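Local coordinates for adhesion and penetration protein autotransporter (Haemophilus influenzae, PDB 3SYJ), which mediates adherence of the bacterium to host cells and to other bacteria through its secreted passenger domain, which is probably also a serine protease, at residues Y11-A16 and Y175-A180; M43-M48 and Y148-R153; L267-Y272 and E338-M343. One frame throughout, in Å; residues are numbered along the deposited sequence.

Contact 1: Y11-A16 and Y175-A180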
loop_
_atom_site.group_PDB
_atom_site.type_symbol
_atom_site.label_atom_id
_atom_site.label_comp_id
_atom_site.label_asym_id
_atom_site.label_seq_id
_atom_site.Cartn_x
_atom_site.Cartn_y
_atom_site.Cartn_z
ATOM N N TYR A 11 -12.023 53.500 10.934
ATOM C CA TYR A 11 -13.056 52.846 11.742
ATOM C C TYR A 11 -14.435 53.390 11.406
ATOM O O TYR A 11 -15.376 52.648 11.172
ATOM C CB TYR A 11 -12.802 53.050 13.235
ATOM C CG TYR A 11 -11.776 52.124 13.835
ATOM C CD1 TYR A 11 -12.092 50.798 14.126
ATOM C CD2 TYR A 11 -10.501 52.580 14.143
ATOM C CE1 TYR A 11 -11.146 49.950 14.691
ATOM C CE2 TYR A 11 -9.557 51.749 14.706
ATOM C CZ TYR A 11 -9.880 50.441 14.979
ATOM O OH TYR A 11 -8.928 49.629 15.541
ATOM N N TYR A 12 -14.545 54.703 11.383
ATOM C CA TYR A 12 -15.821 55.340 11.150
ATOM C C TYR A 12 -16.308 55.141 9.721
ATOM O O TYR A 12 -17.507 55.130 9.457
ATOM C CB TYR A 12 -15.687 56.826 11.444
ATOM C CG TYR A 12 -15.250 57.150 12.853
ATOM C CD1 TYR A 12 -16.177 57.227 13.892
ATOM C CD2 TYR A 12 -13.918 57.398 13.146
ATOM C CE1 TYR A 12 -15.781 57.540 15.185
ATOM C CE2 TYR A 12 -13.511 57.714 14.432
ATOM C CZ TYR A 12 -14.446 57.783 15.449
ATOM O OH TYR A 12 -14.033 58.097 16.726
ATOM N N ARG A 13 -15.377 55.020 8.789
ATOM C CA ARG A 13 -15.749 54.798 7.400
ATOM C C ARG A 13 -16.207 53.354 7.216
ATOM O O ARG A 13 -17.254 53.106 6.628
ATOM C CB ARG A 13 -14.583 55.119 6.466
ATOM C CG ARG A 13 -14.208 56.598 6.395
ATOM C CD ARG A 13 -15.324 57.452 5.823
ATOM N NE ARG A 13 -16.055 56.750 4.777
ATOM C CZ ARG A 13 -15.604 56.572 3.543
ATOM N NH1 ARG A 13 -14.421 57.066 3.228
ATOM N NH2 ARG A 13 -16.317 55.900 2.640
ATOM N N ASP A 14 -15.428 52.407 7.731
ATOM C CA ASP A 14 -15.773 50.990 7.628
ATOM C C ASP A 14 -17.119 50.714 8.295
ATOM O O ASP A 14 -17.949 49.965 7.766
ATOM C CB ASP A 14 -14.677 50.110 8.243
ATOM C CG ASP A 14 -13.456 49.964 7.332
ATOM O OD1 ASP A 14 -13.526 50.420 6.167
ATOM O OD2 ASP A 14 -12.432 49.393 7.779
ATOM N N PHE A 15 -17.324 51.331 9.453
ATOM C CA PHE A 15 -18.563 51.198 10.216
ATOM C C PHE A 15 -19.762 51.514 9.316
ATOM O O PHE A 15 -20.706 50.731 9.233
ATOM C CB PHE A 15 -18.539 52.139 11.434
ATOM C CG PHE A 15 -19.404 51.686 12.584
ATOM C CD1 PHE A 15 -18.901 50.830 13.552
ATOM C CD2 PHE A 15 -20.714 52.129 12.706
ATOM C CE1 PHE A 15 -19.687 50.418 14.616
ATOM C CE2 PHE A 15 -21.508 51.721 13.768
ATOM C CZ PHE A 15 -20.993 50.867 14.727
ATOM N N ALA A 16 -19.701 52.651 8.619
ATOM C CA ALA A 16 -20.824 53.103 7.799
ATOM C C ALA A 16 -21.061 52.209 6.581
ATOM O O ALA A 16 -22.200 52.025 6.152
ATOM C CB ALA A 16 -20.614 54.532 7.362
ATOM N N TYR A 175 -22.664 65.716 2.220
ATOM C CA TYR A 175 -23.127 64.884 1.113
ATOM C C TYR A 175 -22.012 64.373 0.210
ATOM O O TYR A 175 -22.234 64.155 -0.968
ATOM C CB TYR A 175 -24.174 65.623 0.273
ATOM C CG TYR A 175 -25.238 66.310 1.099
ATOM C CD1 TYR A 175 -25.914 65.631 2.101
ATOM C CD2 TYR A 175 -25.569 67.638 0.876
ATOM C CE1 TYR A 175 -26.883 66.254 2.859
ATOM C CE2 TYR A 175 -26.542 68.273 1.638
ATOM C CZ TYR A 175 -27.191 67.573 2.622
ATOM O OH TYR A 175 -28.161 68.188 3.378
ATOM N N HIS A 176 -20.823 64.168 0.764
ATOM C CA HIS A 176 -19.716 63.601 -0.001
ATOM C C HIS A 176 -19.604 62.108 0.268
ATOM O O HIS A 176 -19.397 61.325 -0.647
ATOM C CB HIS A 176 -18.391 64.271 0.362
ATOM C CG HIS A 176 -18.206 65.632 -0.233
ATOM N ND1 HIS A 176 -17.031 66.026 -0.840
ATOM C CD2 HIS A 176 -19.039 66.698 -0.300
ATOM C CE1 HIS A 176 -17.150 67.272 -1.260
ATOM N NE2 HIS A 176 -18.360 67.703 -0.946
ATOM N N TYR A 177 -19.716 61.723 1.537
ATOM C CA TYR A 177 -19.654 60.319 1.924
ATOM C C TYR A 177 -20.268 60.079 3.309
ATOM O O TYR A 177 -20.622 61.022 4.028
ATOM C CB TYR A 177 -18.211 59.800 1.874
ATOM C CG TYR A 177 -17.258 60.599 2.745
ATOM C CD1 TYR A 177 -17.158 60.348 4.108
ATOM C CD2 TYR A 177 -16.482 61.612 2.206
ATOM C CE1 TYR A 177 -16.305 61.085 4.912
ATOM C CE2 TYR A 177 -15.632 62.349 2.989
ATOM C CZ TYR A 177 -15.546 62.083 4.342
ATOM O OH TYR A 177 -14.694 62.832 5.115
ATOM N N LEU A 178 -20.399 58.806 3.670
ATOM C CA LEU A 178 -21.022 58.425 4.929
ATOM C C LEU A 178 -19.989 58.224 6.026
ATOM O O LEU A 178 -18.905 57.706 5.777
ATOM C CB LEU A 178 -21.810 57.126 4.749
ATOM C CG LEU A 178 -22.993 57.170 3.780
ATOM C CD1 LEU A 178 -23.392 55.763 3.413
ATOM C CD2 LEU A 178 -24.170 57.939 4.375
ATOM N N THR A 179 -20.330 58.638 7.241
ATOM C CA THR A 179 -19.572 58.246 8.425
ATOM C C THR A 179 -20.569 57.768 9.454
ATOM O O THR A 179 -21.738 58.152 9.408
ATOM C CB THR A 179 -18.754 59.400 9.034
ATOM O OG1 THR A 179 -19.619 60.502 9.339
ATOM C CG2 THR A 179 -17.673 59.851 8.074
ATOM N N ALA A 180 -20.117 56.939 10.389
ATOM C CA ALA A 180 -21.029 56.327 11.342
ATOM C C ALA A 180 -20.290 55.805 12.569
ATOM O O ALA A 180 -19.068 55.775 12.601
ATOM C CB ALA A 180 -21.808 55.203 10.673
#
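Arg13 of helix 9-17 reaches across to residues 177-179, where the chain enters strand 179-182, an outermost strand of the antiparallel sheet in the S6 peptidase region of the passenger domain. Its CB starts off away from that chain, and CG sits beside the backbone N (chi1 -68°). A bend at chi2 brings Arg13 CD to 4.0 Å from Thr179 CG2 and 3.8 Å from Tyr177 CD1. A second bend, at chi3, turns NE to Leu178 O, to which it donates a weak hydrogen bond at 3.2 Å, bent to 125° at the hydrogen. The guanidinium, of which NE is part, has Tyr177 CD1 over one face, near the rim, the two planes 34° apart, and at the tip NH2 has weak, long ion pairs with Glu85 and Glu17. The Tyr177 hydroxyl is hydrogen-bonded to Tyr9 of the same helix. Farther along the helix, Ala16 CB and Ala180 CB meet at 3.6 Å, and Leu178 CB joins them. Phe15 lays ring atom CD2 3.8 Å from Ala180 CB and also touches Val152. The backbones meet directly too: Ala180 N donates a weak hydrogen bond to Tyr12 O at 3.3 Å.

Contact 2: M43-M48 and Y148-R153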
loop_
_atom_site.group_PDB
_atom_site.type_symbol
_atom_site.label_atom_id
_atom_site.label_comp_id
_atom_site.label_asym_id
_atom_site.label_seq_id
_atom_site.Cartn_x
_atom_site.Cartn_y
_atom_site.Cartn_z
ATOM N N MET A 43 -19.964 46.252 19.501
ATOM C CA MET A 43 -20.980 45.231 19.213
ATOM C C MET A 43 -20.806 43.964 20.055
ATOM O O MET A 43 -20.740 42.853 19.520
ATOM C CB MET A 43 -20.994 44.873 17.722
ATOM C CG MET A 43 -21.422 46.018 16.821
ATOM S SD MET A 43 -23.097 46.592 17.188
ATOM C CE MET A 43 -22.867 48.371 17.114
ATOM N N THR A 44 -20.736 44.140 21.372
ATOM C CA THR A 44 -20.592 43.010 22.284
ATOM C C THR A 44 -21.969 42.498 22.674
ATOM O O THR A 44 -22.111 41.367 23.127
ATOM C CB THR A 44 -19.808 43.379 23.569
ATOM O OG1 THR A 44 -20.537 44.355 24.325
ATOM C CG2 THR A 44 -18.438 43.938 23.224
ATOM N N LYS A 45 -22.984 43.338 22.489
ATOM C CA LYS A 45 -24.340 42.994 22.895
ATOM C C LYS A 45 -25.369 43.002 21.751
ATOM O O LYS A 45 -26.567 42.860 21.989
ATOM C CB LYS A 45 -24.783 43.891 24.046
ATOM C CG LYS A 45 -23.935 43.683 25.275
ATOM C CD LYS A 45 -24.126 44.778 26.312
ATOM C CE LYS A 45 -23.410 44.402 27.610
ATOM N NZ LYS A 45 -23.466 45.466 28.653
ATOM N N ALA A 46 -24.898 43.143 20.514
ATOM C CA ALA A 46 -25.767 43.023 19.352
ATOM C C ALA A 46 -24.925 42.678 18.148
ATOM O O ALA A 46 -23.759 43.060 18.082
ATOM C CB ALA A 46 -26.529 44.315 19.112
ATOM N N PRO A 47 -25.502 41.932 17.195
ATOM C CA PRO A 47 -24.817 41.704 15.922
ATOM C C PRO A 47 -24.779 43.024 15.163
ATOM O O PRO A 47 -25.758 43.773 15.225
ATOM C CB PRO A 47 -25.736 40.708 15.203
ATOM C CG PRO A 47 -26.625 40.142 16.279
ATOM C CD PRO A 47 -26.804 41.247 17.251
ATOM N N MET A 48 -23.669 43.320 14.490
ATOM C CA MET A 48 -23.526 44.580 13.751
ATOM C C MET A 48 -24.723 44.862 12.841
ATOM O O MET A 48 -25.127 44.012 12.048
ATOM C CB MET A 48 -22.250 44.571 12.905
ATOM C CG MET A 48 -22.057 45.823 12.069
ATOM S SD MET A 48 -21.712 47.320 13.038
ATOM C CE MET A 48 -21.428 48.501 11.722
ATOM N N TYR A 148 -32.159 47.962 25.758
ATOM C CA TYR A 148 -31.594 48.615 24.582
ATOM C C TYR A 148 -30.101 48.877 24.771
ATOM O O TYR A 148 -29.704 50.001 25.081
ATOM C CB TYR A 148 -32.296 49.950 24.353
ATOM C CG TYR A 148 -33.775 49.829 24.065
ATOM C CD1 TYR A 148 -34.230 49.295 22.868
ATOM C CD2 TYR A 148 -34.714 50.262 24.986
ATOM C CE1 TYR A 148 -35.580 49.193 22.599
ATOM C CE2 TYR A 148 -36.069 50.166 24.729
ATOM C CZ TYR A 148 -36.497 49.633 23.537
ATOM O OH TYR A 148 -37.847 49.540 23.290
ATOM N N PRO A 149 -29.273 47.840 24.592
ATOM C CA PRO A 149 -27.838 47.901 24.897
ATOM C C PRO A 149 -27.007 48.631 23.853
ATOM O O PRO A 149 -26.004 49.247 24.209
ATOM C CB PRO A 149 -27.423 46.432 24.923
ATOM C CG PRO A 149 -28.414 45.735 24.087
ATOM C CD PRO A 149 -29.705 46.489 24.199
ATOM N N GLU A 150 -27.407 48.549 22.588
ATOM C CA GLU A 150 -26.654 49.174 21.509
ATOM C C GLU A 150 -27.468 50.260 20.807
ATOM O O GLU A 150 -28.695 50.171 20.702
ATOM C CB GLU A 150 -26.184 48.115 20.514
ATOM C CG GLU A 150 -25.440 46.951 21.162
ATOM C CD GLU A 150 -23.970 47.232 21.414
ATOM O OE1 GLU A 150 -23.525 48.376 21.179
ATOM O OE2 GLU A 150 -23.249 46.301 21.838
ATOM N N ARG A 151 -26.778 51.297 20.347
ATOM C CA ARG A 151 -27.418 52.395 19.635
ATOM C C ARG A 151 -26.407 52.971 18.648
ATOM O O ARG A 151 -25.251 53.188 19.013
ATOM C CB ARG A 151 -27.895 53.478 20.613
ATOM C CG ARG A 151 -29.320 53.932 20.345
ATOM C CD ARG A 151 -29.603 55.364 20.758
ATOM N NE ARG A 151 -30.058 55.513 22.135
ATOM C CZ ARG A 151 -31.191 56.113 22.503
ATOM N NH1 ARG A 151 -32.016 56.618 21.602
ATOM N NH2 ARG A 151 -31.498 56.214 23.785
ATOM N N VAL A 152 -26.826 53.212 17.405
ATOM C CA VAL A 152 -25.917 53.740 16.383
ATOM C C VAL A 152 -26.580 54.798 15.490
ATOM O O VAL A 152 -27.807 54.904 15.448
ATOM C CB VAL A 152 -25.361 52.620 15.482
ATOM C CG1 VAL A 152 -24.646 51.568 16.306
ATOM C CG2 VAL A 152 -26.482 51.985 14.681
ATOM N N ARG A 153 -25.762 55.582 14.788
ATOM C CA ARG A 153 -26.258 56.554 13.811
ATOM C C ARG A 153 -25.320 56.628 12.609
ATOM O O ARG A 153 -24.206 56.104 12.632
ATOM C CB ARG A 153 -26.444 57.952 14.427
ATOM C CG ARG A 153 -25.141 58.706 14.748
ATOM C CD ARG A 153 -25.362 60.227 14.815
ATOM N NE ARG A 153 -25.801 60.752 13.520
ATOM C CZ ARG A 153 -24.986 61.154 12.546
ATOM N NH1 ARG A 153 -23.666 61.127 12.718
ATOM N NH2 ARG A 153 -25.490 61.599 11.396
HETATM O O HOH W 1 -20.896 48.876 20.579
HETATM O O HOH W 2 -21.002 46.557 23.176
#
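Glu150 pushes its carboxylate into the bend of the loop 43-48, and its CG lies against the methyl group of Ala46, the CG to CB distance being 3.5 Å. This is the close-packed part of the contact. The Glu150 side chain leaves with CG beside the backbone N and turns again at chi2 (-83°), which carries CD round to the loop backbone. OE2 accepts a hydrogen bond from Lys45 N at 3.0 Å on its anti lone pair, with an angle of 151° at the hydrogen. Further inside, Met43 begins by pointing away from the strand, but its bent chain returns CE to Val152 CG1 at 3.7 Å, the two side chains crossing at about a right angle. Phe15 of helix 9-17 touches both of them, and Trp232 touches Met43, Ala46 and Glu150. The contact thus fastens the loop after strand 38-42 to strand 151-155 and the residues leading into it, within the chymotrypsin-like (clan PA) protease fold to which the S6 peptidases belong. One water bridges Met43 N and Glu150 OE1, lying 2.7 Å from OE1. Both carboxylate oxygens are therefore engaged, which would be consistent with a charged Glu150. The looser side begins at Thr44, an exposed residue, whose hydroxyl bonds to a second water that donates to Glu150 OE2 at 2.6 Å. Lys45 makes the outer margin: its CB rests 3.8 Å from Pro149 CB and its CD comes near the same proline atom, while the chain beyond CG runs out extended and leads away. Its ammonium brings no ion pair to the contact, NZ staying 6.9 Å from Glu150 OE2.

Contact 3: L267-Y272 and E338-M343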
loop_
_atom_site.group_PDB
_atom_site.type_symbol
_atom_site.label_atom_id
_atom_site.label_comp_id
_atom_site.label_asym_id
_atom_site.label_seq_id
_atom_site.Cartn_x
_atom_site.Cartn_y
_atom_site.Cartn_z
ATOM N N LEU A 267 -52.865 51.548 0.300
ATOM C CA LEU A 267 -53.194 50.135 0.152
ATOM C C LEU A 267 -54.436 49.819 0.968
ATOM O O LEU A 267 -54.343 49.506 2.157
ATOM C CB LEU A 267 -52.020 49.253 0.601
ATOM C CG LEU A 267 -52.195 47.727 0.631
ATOM C CD1 LEU A 267 -53.102 47.241 -0.492
ATOM C CD2 LEU A 267 -50.843 46.993 0.596
ATOM N N HIS A 268 -55.594 49.903 0.318
ATOM C CA HIS A 268 -56.880 49.764 0.995
ATOM C C HIS A 268 -57.838 48.814 0.265
ATOM O O HIS A 268 -58.930 48.525 0.750
ATOM C CB HIS A 268 -57.532 51.143 1.155
ATOM C CG HIS A 268 -57.751 51.859 -0.143
ATOM N ND1 HIS A 268 -56.728 52.468 -0.838
ATOM C CD2 HIS A 268 -58.876 52.057 -0.875
ATOM C CE1 HIS A 268 -57.212 53.014 -1.942
ATOM N NE2 HIS A 268 -58.512 52.778 -1.988
ATOM N N THR A 269 -57.432 48.330 -0.899
ATOM C CA THR A 269 -58.279 47.436 -1.675
ATOM C C THR A 269 -57.785 45.993 -1.569
ATOM O O THR A 269 -56.730 45.653 -2.111
ATOM C CB THR A 269 -58.351 47.869 -3.163
ATOM O OG1 THR A 269 -58.977 49.154 -3.267
ATOM C CG2 THR A 269 -59.147 46.872 -3.980
ATOM N N SER A 270 -58.543 45.156 -0.860
ATOM C CA SER A 270 -58.241 43.729 -0.752
ATOM C C SER A 270 -59.234 42.907 -1.555
ATOM O O SER A 270 -60.440 42.965 -1.323
ATOM C CB SER A 270 -58.284 43.258 0.701
ATOM O OG SER A 270 -57.101 43.609 1.389
ATOM N N LEU A 271 -58.725 42.132 -2.498
ATOM C CA LEU A 271 -59.578 41.274 -3.295
ATOM C C LEU A 271 -59.520 39.870 -2.731
ATOM O O LEU A 271 -58.441 39.314 -2.514
ATOM C CB LEU A 271 -59.151 41.335 -4.754
ATOM C CG LEU A 271 -59.265 42.813 -5.140
ATOM C CD1 LEU A 271 -57.982 43.367 -5.728
ATOM C CD2 LEU A 271 -60.463 43.064 -6.041
ATOM N N TYR A 272 -60.693 39.317 -2.454
ATOM C CA TYR A 272 -60.787 38.028 -1.797
ATOM C C TYR A 272 -62.119 37.362 -2.107
ATOM O O TYR A 272 -63.167 38.013 -2.135
ATOM C CB TYR A 272 -60.625 38.197 -0.289
ATOM C CG TYR A 272 -60.766 36.917 0.488
ATOM C CD1 TYR A 272 -59.882 35.866 0.289
ATOM C CD2 TYR A 272 -61.775 36.759 1.431
ATOM C CE1 TYR A 272 -60.000 34.686 1.001
ATOM C CE2 TYR A 272 -61.899 35.588 2.150
ATOM C CZ TYR A 272 -61.006 34.552 1.929
ATOM O OH TYR A 272 -61.122 33.374 2.638
ATOM N N GLU A 338 -53.000 53.202 -6.629
ATOM C CA GLU A 338 -53.081 52.506 -5.353
ATOM C C GLU A 338 -52.493 51.096 -5.456
ATOM O O GLU A 338 -52.427 50.508 -6.534
ATOM C CB GLU A 338 -54.528 52.440 -4.861
ATOM C CG GLU A 338 -55.487 51.716 -5.805
ATOM C CD GLU A 338 -56.888 51.582 -5.229
ATOM O OE1 GLU A 338 -57.044 50.889 -4.204
ATOM O OE2 GLU A 338 -57.835 52.164 -5.801
ATOM N N THR A 339 -52.053 50.564 -4.325
ATOM C CA THR A 339 -51.526 49.209 -4.275
ATOM C C THR A 339 -52.672 48.222 -4.048
ATOM O O THR A 339 -53.618 48.517 -3.323
ATOM C CB THR A 339 -50.447 49.094 -3.184
ATOM O OG1 THR A 339 -49.282 49.806 -3.616
ATOM C CG2 THR A 339 -50.079 47.639 -2.913
ATOM N N LEU A 340 -52.604 47.061 -4.691
ATOM C CA LEU A 340 -53.698 46.100 -4.610
ATOM C C LEU A 340 -53.243 44.845 -3.900
ATOM O O LEU A 340 -52.086 44.449 -4.015
ATOM C CB LEU A 340 -54.203 45.739 -6.002
ATOM C CG LEU A 340 -54.714 46.889 -6.862
ATOM C CD1 LEU A 340 -54.854 46.405 -8.296
ATOM C CD2 LEU A 340 -56.033 47.445 -6.333
ATOM N N TYR A 341 -54.159 44.223 -3.169
ATOM C CA TYR A 341 -53.846 43.013 -2.417
ATOM C C TYR A 341 -54.815 41.904 -2.797
ATOM O O TYR A 341 -56.024 42.032 -2.603
ATOM C CB TYR A 341 -53.893 43.276 -0.904
ATOM C CG TYR A 341 -53.587 42.060 -0.050
ATOM C CD1 TYR A 341 -52.277 41.634 0.150
ATOM C CD2 TYR A 341 -54.608 41.339 0.563
ATOM C CE1 TYR A 341 -51.995 40.516 0.929
ATOM C CE2 TYR A 341 -54.336 40.226 1.347
ATOM C CZ TYR A 341 -53.030 39.817 1.524
ATOM O OH TYR A 341 -52.760 38.708 2.304
ATOM N N PHE A 342 -54.274 40.824 -3.352
ATOM C CA PHE A 342 -55.071 39.695 -3.801
ATOM C C PHE A 342 -54.750 38.488 -2.944
ATOM O O PHE A 342 -53.590 38.085 -2.825
ATOM C CB PHE A 342 -54.733 39.335 -5.245
ATOM C CG PHE A 342 -55.172 40.351 -6.266
ATOM C CD1 PHE A 342 -56.411 40.249 -6.877
ATOM C CD2 PHE A 342 -54.320 41.372 -6.660
ATOM C CE1 PHE A 342 -56.809 41.168 -7.843
ATOM C CE2 PHE A 342 -54.711 42.301 -7.621
ATOM C CZ PHE A 342 -55.956 42.196 -8.213
ATOM N N MET A 343 -55.785 37.899 -2.363
ATOM C CA MET A 343 -55.634 36.675 -1.598
ATOM C C MET A 343 -56.564 35.583 -2.136
ATOM O O MET A 343 -57.688 35.866 -2.537
ATOM C CB MET A 343 -55.939 36.943 -0.128
ATOM C CG MET A 343 -55.658 35.764 0.788
ATOM S SD MET A 343 -56.500 35.940 2.373
ATOM C CE MET A 343 -56.581 37.729 2.524
HETATM O O HOH W 3 -55.600 49.926 -2.300
HETATM O O HOH W 4 -59.987 52.927 -4.829
#
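With CG of each beside the backbone N (chi1 -58° and -69°), Leu271 and Phe342, paired across two parallel strands and leaving the same face, run side by side. Leu271 CD1 comes over the face of the Phe342 ring in a CH-pi contact, 3.5 Å from the centroid and 24° off the ring normal. The approach is tight and depends on an unstaggered chi2 of Leu271, which leaves its detail less certain. Ile292 of strand 289-294 touches both side chains, and the Phe342 ring also meets that of Phe365 in the next strand. On the face with Ser270, Tyr272 and Met343 take the other choice, CG anti to the backbone N. Met343 SD approaches the Tyr272 ring obliquely, a Met-aromatic contact with the sulfur 4.5 Å from the centroid. In the sheet itself, Thr269 O accepts from Tyr341 N, Tyr341 O from Leu271 N at 2.7 Å, and Leu271 O from Met343 N at 3.0 Å. Ahead of the strands, Thr269 OG1 donates to OE1 of the extended Glu338 at 2.8 Å, from the syn side but tilted out of the carboxylate plane. The same oxygen lies over one face of the His268 ring and receives a hydrogen bond from a water that also joins His268 N to Thr339 O. Glu338 OE2 is bonded to Thr305 N. Leu267 CD2 lies 3.6 Å from Thr339 CG2. Strand 269-272 is an outermost strand of a parallel sheet that continues from 340-343 into 363-366: parallel strands from successive turns, stacked in this way, are typical of the beta-helix, the fold of the autotransporter passenger stalk.

Contacts 1 and 2 belong to the protease region and touch each other: strands 179-182 and 151-155 are neighbours in one antiparallel sheet, Phe15 O meets Met48 CE, and Ala180 CB packs on Arg153 O. Contact 2 is nested along the chain within the loop that contact 1 closes. Contact 1 is wholly buried, combining alanine methyls and larger apolar or aromatic side chains with weak polar bonds; contact 2 is partly buried and uses a carboxylate with bridging waters. Contact 3 follows later in the chain, about 38 to 40 Å from the others between centres. Also partly buried, it differs in resting on parallel strand backbone bonds, firm in the middle, at the edge of a sheet.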